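Local coordinates for protein saframycin Mx1 synthetase B (Legionella pneumophila subsp. pneumophila, PDB 3KXW) that belongs to the AMP-binding enzymes of the ANL superfamily and, in this structure, holds 5'-O-[(S)-(dodecanoyloxy)(hydroxy)phosphoryl]adenosine in its pocket, at residues D389-P393 with G426-D430; A50-A54 with L83-A88; W291-G297 with A322-C326; S176-M180 with K466-P470. All coordinates share one frame. Numbering follows the deposited sequence.

Contact 1 (D389-P393 with G426-D430); sequences DTLIP and GKIKD
Leu391, although not a glycine, sits in the left-handed region (phi 68°, psi 18°), and from this turn it makes the one hydrogen bond between two irregular loops. Lys429 N donates to Leu391 O at 3.1 Å (154° at the hydrogen), and the CA atoms of these two residues are the closest across the contact, 5.4 Å apart. Leu391 is the middle residue of an ST turn in which Thr390 OG1 (p rotamer) accepts from Ile392 N at 3.2 Å. Ile392 and Pro393 then return to extended angles, as do Lys427 to Lys429 opposite, before Asp430 goes left-handed again (66°, 21°). Van der Waals contacts surround the hydrogen bond: Pro393 CD and Ile428 CG2 form an apolar pair at 3.7 Å, Leu391 CD1 rests 3.7 Å from the carbonyl Lys427 O, and Lys429 CD is 3.6 Å from Ile392 CG1. The Lys429 chain is extended (t, t, t) as far as CE; chi4 (m) then turns NZ back to a salt bridge with its neighbour Asp430, NZ to OD2 2.8 Å. Trp403 of strand 400-405 meets both Leu391 and Ile428 beneath. Only 248 Å² is buried, at the protein surface. The pairing is that of a long loop joining adjacent antiparallel strands, 382-386 and 400-405, shaped by an ST turn and tied to the loop after helix 417-424 by one backbone hydrogen bond.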
loop_
_atom_site.group_PDB
_atom_site.type_symbol
_atom_site.label_atom_id
_atom_site.label_comp_id
_atom_site.label_asym_id
_atom_site.label_seq_id
_atom_site.Cartn_x
_atom_site.Cartn_y
_atom_site.Cartn_z
ATOM N N ASP A 389 8.223 26.112 5.810
ATOM C CA ASP A 389 8.998 26.895 6.773
ATOM C C ASP A 389 8.306 28.203 7.142
ATOM O O ASP A 389 8.109 28.497 8.321
ATOM C CB ASP A 389 10.398 27.167 6.217
ATOM C CG ASP A 389 11.174 25.900 5.977
ATOM O OD1 ASP A 389 11.336 25.126 6.948
ATOM O OD2 ASP A 389 11.633 25.669 4.832
ATOM N N THR A 390 7.922 28.978 6.132
ATOM C CA THR A 390 7.275 30.269 6.362
ATOM C C THR A 390 5.770 30.127 6.537
ATOM O O THR A 390 5.121 31.009 7.094
ATOM C CB THR A 390 7.507 31.223 5.185
ATOM O OG1 THR A 390 6.773 30.758 4.047
ATOM C CG2 THR A 390 8.985 31.324 4.848
ATOM N N LEU A 391 5.211 29.015 6.059
ATOM C CA LEU A 391 3.771 28.773 6.162
ATOM C C LEU A 391 2.946 29.726 5.278
ATOM O O LEU A 391 1.738 29.892 5.458
ATOM C CB LEU A 391 3.303 28.815 7.623
ATOM C CG LEU A 391 4.049 27.882 8.580
ATOM C CD1 LEU A 391 3.463 27.969 9.970
ATOM C CD2 LEU A 391 4.018 26.422 8.077
ATOM N N ILE A 392 3.612 30.333 4.309
ATOM C CA ILE A 392 2.944 31.180 3.339
ATOM C C ILE A 392 2.580 30.378 2.082
ATOM O O ILE A 392 3.393 29.608 1.580
ATOM C CB ILE A 392 3.850 32.356 2.979
ATOM C CG1 ILE A 392 4.178 33.170 4.247
ATOM C CG2 ILE A 392 3.207 33.227 1.898
ATOM C CD1 ILE A 392 5.331 34.149 4.053
ATOM N N PRO A 393 1.361 30.562 1.566
ATOM C CA PRO A 393 0.936 29.825 0.368
ATOM C C PRO A 393 1.876 30.025 -0.806
ATOM O O PRO A 393 2.428 31.117 -1.012
ATOM C CB PRO A 393 -0.435 30.418 0.050
ATOM C CG PRO A 393 -0.939 30.918 1.370
ATOM C CD PRO A 393 0.289 31.414 2.098
ATOM N N GLY A 426 -1.878 21.982 10.834
ATOM C CA GLY A 426 -1.256 22.967 9.973
ATOM C C GLY A 426 -2.071 24.251 9.882
ATOM O O GLY A 426 -3.259 24.209 9.632
ATOM N N LYS A 427 -1.431 25.398 10.095
ATOM C CA LYS A 427 -2.145 26.680 9.996
ATOM C C LYS A 427 -1.399 27.628 9.085
ATOM O O LYS A 427 -0.181 27.771 9.194
ATOM C CB LYS A 427 -2.305 27.350 11.372
ATOM C CG LYS A 427 -3.298 26.681 12.285
ATOM C CD LYS A 427 -4.726 26.876 11.789
ATOM C CE LYS A 427 -5.133 28.347 11.870
ATOM N NZ LYS A 427 -6.593 28.542 11.595
ATOM N N ILE A 428 -2.140 28.287 8.207
ATOM C CA ILE A 428 -1.547 29.170 7.223
ATOM C C ILE A 428 -1.343 30.539 7.845
ATOM O O ILE A 428 -2.266 31.098 8.445
ATOM C CB ILE A 428 -2.434 29.307 5.967
ATOM C CG1 ILE A 428 -2.686 27.940 5.316
ATOM C CG2 ILE A 428 -1.808 30.267 4.971
ATOM C CD1 ILE A 428 -3.656 28.007 4.141
ATOM N N LYS A 429 -0.124 31.050 7.710
ATOM C CA LYS A 429 0.261 32.363 8.222
ATOM C C LYS A 429 -0.748 33.422 7.823
ATOM O O LYS A 429 -1.052 33.590 6.639
ATOM C CB LYS A 429 1.639 32.756 7.700
ATOM C CG LYS A 429 2.225 34.007 8.347
ATOM C CD LYS A 429 3.424 34.513 7.551
ATOM C CE LYS A 429 4.055 35.755 8.197
ATOM N NZ LYS A 429 3.035 36.818 8.501
ATOM N N ASP A 430 -1.278 34.108 8.832
ATOM C CA ASP A 430 -2.228 35.201 8.645
ATOM C C ASP A 430 -3.571 34.775 8.058
ATOM O O ASP A 430 -4.307 35.592 7.518
ATOM C CB ASP A 430 -1.580 36.325 7.828
ATOM C CG ASP A 430 -0.421 36.965 8.560
ATOM O OD1 ASP A 430 -0.361 36.804 9.796
ATOM O OD2 ASP A 430 0.439 37.608 7.914
#

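Contact 2 (A50-A54 with L83-A88); sequences AKAIA and LGCLYA
Two helices of the AMP-binding region, 43-59 and 76-87, pack here through small residues, their short segments crossing at -62° with the axes only 7.4 Å apart. Along the second helix, Leu83 comes first, its CB 3.8 Å from Ala50 CB. Gly84 follows at the closest point, its CA 3.9 Å from that of Ala50. Its CA also lies 3.4 Å from Ala50 O in a CA-H...O contact and 3.9 Å from Ile53 CG2; a CB placed ideally here would clash with that same CG2, so the absent side chain lets the backbones close in. Cys85 and Leu86 point away or sideways, Cys85 onto strand 67-71. One turn after Gly84, Tyr87 (chi1 m) lays its ring along the first helix: Ala50 CB stands 3.7 Å from the ring centroid, 11° off the normal, a CH-pi contact over one face, while Lys51 CG is 3.7 Å from CE2. Asp47, one turn before Lys51 on helix 43-59, accepts from Tyr87 OH and forms a salt bridge with Lys51 NZ. Ala88 ends the walk, where Ala54 CB packs on the last turn, 3.3 Å from Gly84 O, 3.6 Å from Tyr87 CB and 3.9 Å from Ala88 CB.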
loop_
_atom_site.group_PDB
_atom_site.type_symbol
_atom_site.label_atom_id
_atom_site.label_comp_id
_atom_site.label_asym_id
_atom_site.label_seq_id
_atom_site.Cartn_x
_atom_site.Cartn_y
_atom_site.Cartn_z
ATOM N N ALA A 50 -20.056 -11.206 10.095
ATOM C CA ALA A 50 -19.779 -10.010 10.887
ATOM C C ALA A 50 -20.564 -9.977 12.192
ATOM O O ALA A 50 -20.018 -9.654 13.264
ATOM C CB ALA A 50 -20.024 -8.733 10.053
ATOM N N LYS A 51 -21.851 -10.315 12.117
ATOM C CA LYS A 51 -22.679 -10.386 13.323
ATOM C C LYS A 51 -22.198 -11.451 14.297
ATOM O O LYS A 51 -22.129 -11.197 15.508
ATOM C CB LYS A 51 -24.150 -10.630 12.962
ATOM C CG LYS A 51 -24.787 -9.431 12.273
ATOM C CD LYS A 51 -26.059 -9.807 11.513
ATOM C CE LYS A 51 -26.999 -8.620 11.422
ATOM N NZ LYS A 51 -28.008 -8.812 10.359
ATOM N N ALA A 52 -21.867 -12.632 13.774
ATOM C CA ALA A 52 -21.359 -13.724 14.606
ATOM C C ALA A 52 -20.069 -13.323 15.326
ATOM O O ALA A 52 -19.878 -13.610 16.513
ATOM C CB ALA A 52 -21.132 -14.980 13.756
ATOM N N ILE A 53 -19.173 -12.665 14.598
ATOM C CA ILE A 53 -17.905 -12.255 15.181
ATOM C C ILE A 53 -18.120 -11.149 16.194
ATOM O O ILE A 53 -17.535 -11.173 17.287
ATOM C CB ILE A 53 -16.909 -11.815 14.081
ATOM C CG1 ILE A 53 -16.502 -13.038 13.265
ATOM C CG2 ILE A 53 -15.702 -11.068 14.692
ATOM C CD1 ILE A 53 -15.923 -12.710 11.877
ATOM N N ALA A 54 -18.974 -10.186 15.859
ATOM C CA ALA A 54 -19.288 -9.121 16.810
ATOM C C ALA A 54 -19.925 -9.674 18.099
ATOM O O ALA A 54 -19.634 -9.202 19.202
ATOM C CB ALA A 54 -20.175 -8.035 16.158
ATOM N N LEU A 83 -15.011 -6.469 9.553
ATOM C CA LEU A 83 -16.375 -5.978 9.660
ATOM C C LEU A 83 -16.950 -6.354 11.035
ATOM O O LEU A 83 -17.701 -5.585 11.652
ATOM C CB LEU A 83 -17.260 -6.563 8.553
ATOM C CG LEU A 83 -17.031 -5.956 7.172
ATOM C CD1 LEU A 83 -17.955 -6.621 6.200
ATOM C CD2 LEU A 83 -17.340 -4.484 7.226
ATOM N N GLY A 84 -16.603 -7.540 11.505
ATOM C CA GLY A 84 -17.074 -8.000 12.803
ATOM C C GLY A 84 -16.647 -7.014 13.892
ATOM O O GLY A 84 -17.427 -6.705 14.793
ATOM N N CYS A 85 -15.426 -6.481 13.787
ATOM C CA CYS A 85 -14.980 -5.447 14.732
ATOM C C CYS A 85 -15.860 -4.217 14.643
ATOM O O CYS A 85 -16.293 -3.676 15.657
ATOM C CB CYS A 85 -13.528 -5.021 14.490
ATOM S SG CYS A 85 -12.324 -6.249 14.926
ATOM N N LEU A 86 -16.111 -3.747 13.427
ATOM C CA LEU A 86 -16.919 -2.554 13.270
ATOM C C LEU A 86 -18.339 -2.739 13.826
ATOM O O LEU A 86 -18.886 -1.832 14.453
ATOM C CB LEU A 86 -16.997 -2.099 11.798
ATOM C CG LEU A 86 -15.691 -1.740 11.079
ATOM C CD1 LEU A 86 -15.933 -0.882 9.845
ATOM C CD2 LEU A 86 -14.687 -1.111 12.004
ATOM N N TYR A 87 -18.944 -3.893 13.554
ATOM C CA TYR A 87 -20.280 -4.181 14.068
ATOM C C TYR A 87 -20.330 -4.173 15.590
ATOM O O TYR A 87 -21.383 -3.942 16.155
ATOM C CB TYR A 87 -20.768 -5.542 13.609
ATOM C CG TYR A 87 -21.405 -5.619 12.232
ATOM C CD1 TYR A 87 -20.752 -5.167 11.090
ATOM C CD2 TYR A 87 -22.647 -6.226 12.073
ATOM C CE1 TYR A 87 -21.344 -5.302 9.819
ATOM C CE2 TYR A 87 -23.251 -6.350 10.816
ATOM C CZ TYR A 87 -22.590 -5.898 9.696
ATOM O OH TYR A 87 -23.216 -6.061 8.466
ATOM N N ALA A 88 -19.212 -4.465 16.241
ATOM C CA ALA A 88 -19.149 -4.414 17.703
ATOM C C ALA A 88 -18.794 -3.025 18.238
ATOM O O ALA A 88 -18.718 -2.824 19.450
ATOM C CB ALA A 88 -18.158 -5.445 18.220
#

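Contact 3 (W291-G297 with A322-C326); sequences WVTAFNG and AFYPC. With 1ZZ (5'-O-[(S)-(dodecanoyloxy)(hydroxy)phosphoryl]adenosine), chain B.
A pocket for 5'-O-[(S)-(dodecanoyloxy)(hydroxy)phosphoryl]adenosine (1ZZ) is lined here by two neighbouring parallel strands, 293-296 and 323-328. Their short segments cross at -32°, 4.3 Å apart, with Ala294 opposite Phe323, Phe295 opposite Tyr324 and Asn296 opposite Pro325. Four backbone hydrogen bonds form the ladder: Ala294 N to Ala322 O (2.8 Å), Tyr324 N to Ala294 O (2.9 Å), Asn296 N to Tyr324 O (3.0 Å) and Cys326 N to Asn296 O (3.1 Å). CA-H...O contacts reinforce it, such as Phe295 CA to Tyr324 O at 3.2 Å. Ala294, Asn296, Phe323 and Pro325 share one face, where helices 269-277 and 303-313 supply Tyr271 and Met306. Phe295 and Tyr324 occupy the other, with Phe295 CB 4.3 Å from Tyr324 CD2. The Phe295 ring (chi1 p) presents a face to the ligand's hydrocarbon chain, CE1 to 1ZZ C2 3.5 Å, and Cys326 SG lies 4.1 Å from Phe295 CB. At the C-terminal end of the pair Cys326 O accepts from adenine N5 of 1ZZ at 2.9 Å. With helix 303-313 between the strands in sequence, this is a beta-alpha-beta crossover whose strand ends form part of a ligand pocket, as in the ANL fold.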
loop_
_atom_site.group_PDB
_atom_site.type_symbol
_atom_site.label_atom_id
_atom_site.label_comp_id
_atom_site.label_asym_id
_atom_site.label_seq_id
_atom_site.Cartn_x
_atom_site.Cartn_y
_atom_site.Cartn_z
ATOM N N TRP A 291 -10.280 -3.685 -18.815
ATOM C CA TRP A 291 -9.516 -2.971 -17.786
ATOM C C TRP A 291 -9.415 -1.482 -18.136
ATOM O O TRP A 291 -8.487 -1.060 -18.816
ATOM C CB TRP A 291 -8.124 -3.621 -17.663
ATOM C CG TRP A 291 -7.301 -3.189 -16.468
ATOM C CD1 TRP A 291 -7.715 -2.445 -15.394
ATOM C CD2 TRP A 291 -5.928 -3.513 -16.224
ATOM N NE1 TRP A 291 -6.664 -2.271 -14.508
ATOM C CE2 TRP A 291 -5.565 -2.921 -14.996
ATOM C CE3 TRP A 291 -4.966 -4.235 -16.936
ATOM C CZ2 TRP A 291 -4.277 -3.044 -14.459
ATOM C CZ3 TRP A 291 -3.695 -4.351 -16.409
ATOM C CH2 TRP A 291 -3.361 -3.768 -15.180
ATOM N N VAL A 292 -10.393 -0.694 -17.698
ATOM C CA VAL A 292 -10.476 0.711 -18.108
ATOM C C VAL A 292 -9.833 1.702 -17.151
ATOM O O VAL A 292 -9.581 2.836 -17.536
ATOM C CB VAL A 292 -11.938 1.156 -18.393
ATOM C CG1 VAL A 292 -12.547 0.299 -19.485
ATOM C CG2 VAL A 292 -12.793 1.139 -17.105
ATOM N N THR A 293 -9.553 1.262 -15.922
ATOM C CA THR A 293 -8.859 2.099 -14.945
ATOM C C THR A 293 -7.755 1.290 -14.284
ATOM O O THR A 293 -8.020 0.409 -13.457
ATOM C CB THR A 293 -9.795 2.610 -13.856
ATOM O OG1 THR A 293 -10.860 3.337 -14.461
ATOM C CG2 THR A 293 -9.038 3.536 -12.885
ATOM N N ALA A 294 -6.526 1.578 -14.680
ATOM C CA ALA A 294 -5.346 0.906 -14.124
ATOM C C ALA A 294 -4.683 1.934 -13.234
ATOM O O ALA A 294 -3.869 2.753 -13.714
ATOM C CB ALA A 294 -4.407 0.482 -15.238
ATOM N N PHE A 295 -5.049 1.949 -11.948
ATOM C CA PHE A 295 -4.572 3.056 -11.113
ATOM C C PHE A 295 -3.127 2.850 -10.674
ATOM O O PHE A 295 -2.642 1.718 -10.592
ATOM C CB PHE A 295 -5.514 3.358 -9.940
ATOM C CG PHE A 295 -5.614 2.237 -8.942
ATOM C CD1 PHE A 295 -6.639 1.301 -9.025
ATOM C CD2 PHE A 295 -4.689 2.140 -7.913
ATOM C CE1 PHE A 295 -6.725 0.258 -8.100
ATOM C CE2 PHE A 295 -4.770 1.107 -6.987
ATOM C CZ PHE A 295 -5.772 0.173 -7.073
ATOM N N ASN A 296 -2.436 3.964 -10.474
ATOM C CA ASN A 296 -1.030 3.952 -10.159
ATOM C C ASN A 296 -0.813 4.995 -9.076
ATOM O O ASN A 296 -0.819 6.195 -9.356
ATOM C CB ASN A 296 -0.228 4.304 -11.417
ATOM C CG ASN A 296 1.260 4.165 -11.221
ATOM O OD1 ASN A 296 1.745 4.012 -10.100
ATOM N ND2 ASN A 296 2.007 4.252 -12.319
ATOM N N GLY A 297 -0.639 4.529 -7.844
ATOM C CA GLY A 297 -0.453 5.411 -6.703
ATOM C C GLY A 297 0.290 4.716 -5.568
ATOM O O GLY A 297 0.397 3.488 -5.567
ATOM N N ALA A 322 -6.111 3.915 -19.993
ATOM C CA ALA A 322 -6.611 3.300 -18.767
ATOM C C ALA A 322 -5.811 3.774 -17.540
ATOM O O ALA A 322 -6.327 3.810 -16.408
ATOM C CB ALA A 322 -6.549 1.782 -18.878
ATOM N N PHE A 323 -4.547 4.137 -17.750
ATOM C CA PHE A 323 -3.670 4.447 -16.619
ATOM C C PHE A 323 -4.197 5.638 -15.872
ATOM O O PHE A 323 -4.546 6.648 -16.491
ATOM C CB PHE A 323 -2.240 4.737 -17.074
ATOM C CG PHE A 323 -1.358 3.528 -17.102
ATOM C CD1 PHE A 323 -1.141 2.782 -15.948
ATOM C CD2 PHE A 323 -0.703 3.150 -18.262
ATOM C CE1 PHE A 323 -0.292 1.687 -15.969
ATOM C CE2 PHE A 323 0.117 2.051 -18.287
ATOM C CZ PHE A 323 0.340 1.325 -17.126
ATOM N N TYR A 324 -4.241 5.522 -14.540
ATOM C CA TYR A 324 -4.877 6.530 -13.701
ATOM C C TYR A 324 -3.981 6.825 -12.509
ATOM O O TYR A 324 -4.138 6.205 -11.454
ATOM C CB TYR A 324 -6.235 6.025 -13.205
ATOM C CG TYR A 324 -7.070 7.061 -12.485
ATOM C CD1 TYR A 324 -7.917 7.901 -13.182
ATOM C CD2 TYR A 324 -7.009 7.192 -11.102
ATOM C CE1 TYR A 324 -8.702 8.846 -12.531
ATOM C CE2 TYR A 324 -7.793 8.146 -10.430
ATOM C CZ TYR A 324 -8.628 8.975 -11.160
ATOM O OH TYR A 324 -9.385 9.919 -10.504
ATOM N N PRO A 325 -3.033 7.765 -12.683
ATOM C CA PRO A 325 -2.189 8.217 -11.575
ATOM C C PRO A 325 -3.067 8.831 -10.500
ATOM O O PRO A 325 -4.059 9.481 -10.816
ATOM C CB PRO A 325 -1.297 9.287 -12.219
ATOM C CG PRO A 325 -1.291 8.945 -13.675
ATOM C CD PRO A 325 -2.659 8.389 -13.961
ATOM N N CYS A 326 -2.723 8.614 -9.238
ATOM C CA CYS A 326 -3.488 9.224 -8.148
ATOM C C CYS A 326 -2.576 9.380 -6.952
ATOM O O CYS A 326 -1.555 8.692 -6.850
ATOM C CB CYS A 326 -4.724 8.368 -7.777
ATOM S SG CYS A 326 -4.450 6.593 -7.634
HETATM P P 1ZZ B . 0.523 5.628 2.783
HETATM C C1 1ZZ B . -10.354 1.434 -6.055
HETATM N N1 1ZZ B . 2.700 8.741 -2.403
HETATM O O1 1ZZ B . 0.118 5.297 -0.433
HETATM C C2 1ZZ B . -8.896 1.863 -5.846
HETATM N N2 1ZZ B . 0.953 8.580 -3.788
HETATM O O2 1ZZ B . -0.752 5.379 1.744
HETATM C C3 1ZZ B . -8.784 3.333 -5.420
HETATM N N3 1ZZ B . 4.348 9.941 -4.052
HETATM O O3 1ZZ B . 0.041 6.317 3.961
HETATM C C4 1ZZ B . -7.406 3.618 -4.802
HETATM N N4 1ZZ B . 3.336 10.282 -6.212
HETATM O O4 1ZZ B . 1.136 4.186 3.171
HETATM C C5 1ZZ B . -7.065 5.117 -4.767
HETATM N N5 1ZZ B . 1.131 9.737 -6.759
HETATM O O5 1ZZ B . 1.742 6.495 2.046
HETATM C C6 1ZZ B . -5.627 5.270 -4.252
HETATM O O6 1ZZ B . 3.045 7.610 -0.221
HETATM C C7 1ZZ B . -4.891 6.632 -4.233
HETATM O O7 1ZZ B . 4.528 10.105 0.002
HETATM C C8 1ZZ B . -3.402 6.684 -3.835
HETATM O O8 1ZZ B . 2.648 10.518 1.561
HETATM C C9 1ZZ B . -3.292 6.701 -2.302
HETATM C C10 1ZZ B . -1.996 6.061 -1.749
HETATM C C11 1ZZ B . -2.154 5.900 -0.211
HETATM C C12 1ZZ B . -0.756 5.945 0.434
HETATM C C13 1ZZ B . 1.482 7.736 1.426
HETATM C C14 1ZZ B . 2.655 8.237 0.854
HETATM C C15 1ZZ B . 2.554 9.757 0.466
HETATM C C16 1ZZ B . 3.511 9.942 -0.425
HETATM C C17 1ZZ B . 3.392 8.717 -1.193
HETATM C C18 1ZZ B . 1.328 8.301 -2.597
HETATM C C19 1ZZ B . 2.123 9.204 -4.475
HETATM C C20 1ZZ B . 3.112 9.335 -3.640
HETATM C C21 1ZZ B . 4.484 10.357 -5.288
HETATM C C22 1ZZ B . 2.266 9.773 -5.872
#

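Contact 4 (S176-M180 with K466-P470); sequences SGSTM and KNHYP
Asn467, Thr179 and Met180, the three residues with most surface covered, carry this meeting of a loop (176-180) with the short link between helices 460-466 and 469-479. The CA atoms of Thr179 and Asn467 are nearest, 5.5 Å apart, and the two paths run at 110° to each other. Thr179 (chi1 p) points its side chain at the link: OG1 donates to the backbone Asn467 O at 3.0 Å, and CG2 lies 3.7 Å from Tyr469 CE1. Asn467 (chi1 m) extends its side chain in among the backbone of Gly177, Ser178 and Thr179. Met180, present as selenomethionine with all three chi angles m, brings SE to the edge of the His468 ring, 3.5 Å from CD2 and 4.5 Å from the centroid. The conformations shape the fit. Gly177 has positive phi (76°, -174°), as does Ser178 (40°, 50°), so the loop curls. His468, with phi 62° and psi 26°, ends one helix in a Schellman motif and is N-cap to the next. Tyr469 OH stands 3.4 Å from Gly177 N. Ser178 turns away, its OG hydrogen-bonded to Lys183. The Ser-Gly-Ser-Thr sequence between strands 169-174 and 184-188 matches the glycine-rich phosphate-binding loop of ANL enzymes, and the partner segment belongs to the smaller C-terminal domain: an interdomain contact typical of this two-domain fold.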
loop_
_atom_site.group_PDB
_atom_site.type_symbol
_atom_site.label_atom_id
_atom_site.label_comp_id
_atom_site.label_asym_id
_atom_site.label_seq_id
_atom_site.Cartn_x
_atom_site.Cartn_y
_atom_site.Cartn_z
ATOM N N SER A 176 3.626 2.880 6.840
ATOM C CA SER A 176 5.020 2.461 6.785
ATOM C C SER A 176 5.867 3.597 7.343
ATOM O O SER A 176 5.385 4.718 7.575
ATOM C CB SER A 176 5.456 2.148 5.354
ATOM O OG SER A 176 5.456 3.330 4.566
ATOM N N GLY A 177 7.144 3.326 7.532
ATOM C CA GLY A 177 7.992 4.331 8.097
ATOM C C GLY A 177 7.665 4.358 9.567
ATOM O O GLY A 177 6.897 3.526 10.065
ATOM N N SER A 178 8.266 5.314 10.262
ATOM C CA SER A 178 8.192 5.364 11.703
ATOM C C SER A 178 8.298 3.951 12.255
ATOM O O SER A 178 7.489 3.557 13.082
ATOM C CB SER A 178 6.885 6.018 12.151
ATOM O OG SER A 178 6.799 7.343 11.682
ATOM N N THR A 179 9.296 3.187 11.810
ATOM C CA THR A 179 9.410 1.805 12.270
ATOM C C THR A 179 9.546 1.739 13.788
ATOM O O THR A 179 9.080 0.779 14.409
ATOM C CB THR A 179 10.580 1.061 11.608
ATOM O OG1 THR A 179 11.781 1.827 11.765
ATOM C CG2 THR A 179 10.311 0.884 10.120
HETATM N N MSE A 180 10.145 2.766 14.390
HETATM C CA MSE A 180 10.396 2.748 15.839
HETATM C C MSE A 180 9.196 3.131 16.700
HETATM O O MSE A 180 9.054 2.638 17.818
HETATM C CB MSE A 180 11.622 3.597 16.199
HETATM C CG MSE A 180 12.921 3.119 15.506
HETATM SE SE MSE A 180 13.420 1.227 15.924
HETATM C CE MSE A 180 13.639 1.447 17.861
ATOM N N LYS A 466 17.128 6.253 9.529
ATOM C CA LYS A 466 16.539 6.345 10.858
ATOM C C LYS A 466 15.565 5.204 11.112
ATOM O O LYS A 466 15.333 4.827 12.259
ATOM C CB LYS A 466 15.858 7.695 11.067
ATOM C CG LYS A 466 14.573 7.820 10.312
ATOM C CD LYS A 466 13.536 8.499 11.163
ATOM C CE LYS A 466 13.917 9.921 11.427
ATOM N NZ LYS A 466 12.713 10.771 11.768
ATOM N N ASN A 467 15.004 4.651 10.037
ATOM C CA ASN A 467 14.164 3.450 10.143
ATOM C C ASN A 467 14.923 2.115 10.168
ATOM O O ASN A 467 14.304 1.068 10.287
ATOM C CB ASN A 467 13.111 3.432 9.037
ATOM C CG ASN A 467 12.022 4.461 9.266
ATOM O OD1 ASN A 467 11.590 5.144 8.345
ATOM N ND2 ASN A 467 11.579 4.573 10.495
ATOM N N HIS A 468 16.251 2.169 10.085
ATOM C CA HIS A 468 17.119 0.985 10.121
ATOM C C HIS A 468 16.869 0.008 8.958
ATOM O O HIS A 468 17.143 -1.181 9.083
ATOM C CB HIS A 468 17.024 0.221 11.461
ATOM C CG HIS A 468 17.049 1.102 12.672
ATOM N ND1 HIS A 468 18.040 2.035 12.898
ATOM C CD2 HIS A 468 16.212 1.181 13.736
ATOM C CE1 HIS A 468 17.798 2.670 14.033
ATOM N NE2 HIS A 468 16.695 2.170 14.562
ATOM N N TYR A 469 16.371 0.512 7.832
ATOM C CA TYR A 469 16.097 -0.356 6.691
ATOM C C TYR A 469 17.324 -1.083 6.130
ATOM O O TYR A 469 17.236 -2.261 5.801
ATOM C CB TYR A 469 15.442 0.410 5.561
ATOM C CG TYR A 469 14.017 0.818 5.825
ATOM C CD1 TYR A 469 13.174 0.019 6.574
ATOM C CD2 TYR A 469 13.507 1.989 5.281
ATOM C CE1 TYR A 469 11.851 0.387 6.798
ATOM C CE2 TYR A 469 12.205 2.361 5.497
ATOM C CZ TYR A 469 11.382 1.560 6.256
ATOM O OH TYR A 469 10.080 1.947 6.466
ATOM N N PRO A 470 18.455 -0.385 5.972
ATOM C CA PRO A 470 19.600 -1.126 5.419
ATOM C C PRO A 470 20.029 -2.307 6.286
ATOM O O PRO A 470 20.165 -3.438 5.798
ATOM C CB PRO A 470 20.697 -0.059 5.346
ATOM C CG PRO A 470 19.918 1.231 5.152
ATOM C CD PRO A 470 18.734 1.061 6.069
#

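Contacts 3 and 4 relate most directly to the bound 1ZZ. Contact 3 touches it at both the hydrocarbon chain and the adenine, and in contact 4 Ser176 OG is 4.6 Å from O4 of 1ZZ; these two contacts have centres 29 Å apart, nearest atoms about 11 Å, on opposite sides of the chain's centre. Ala330 and Asp442 also hydrogen-bond to the ligand. Contact 4, closing 285 intervening residues, encloses contacts 1 and 3 in sequence, whereas contact 2 closes before any other opens. Contacts 1 and 2 are peripheral, about 30 and 25 Å from the chain's centre, and 43 Å from each other between centres. None of the four touches another.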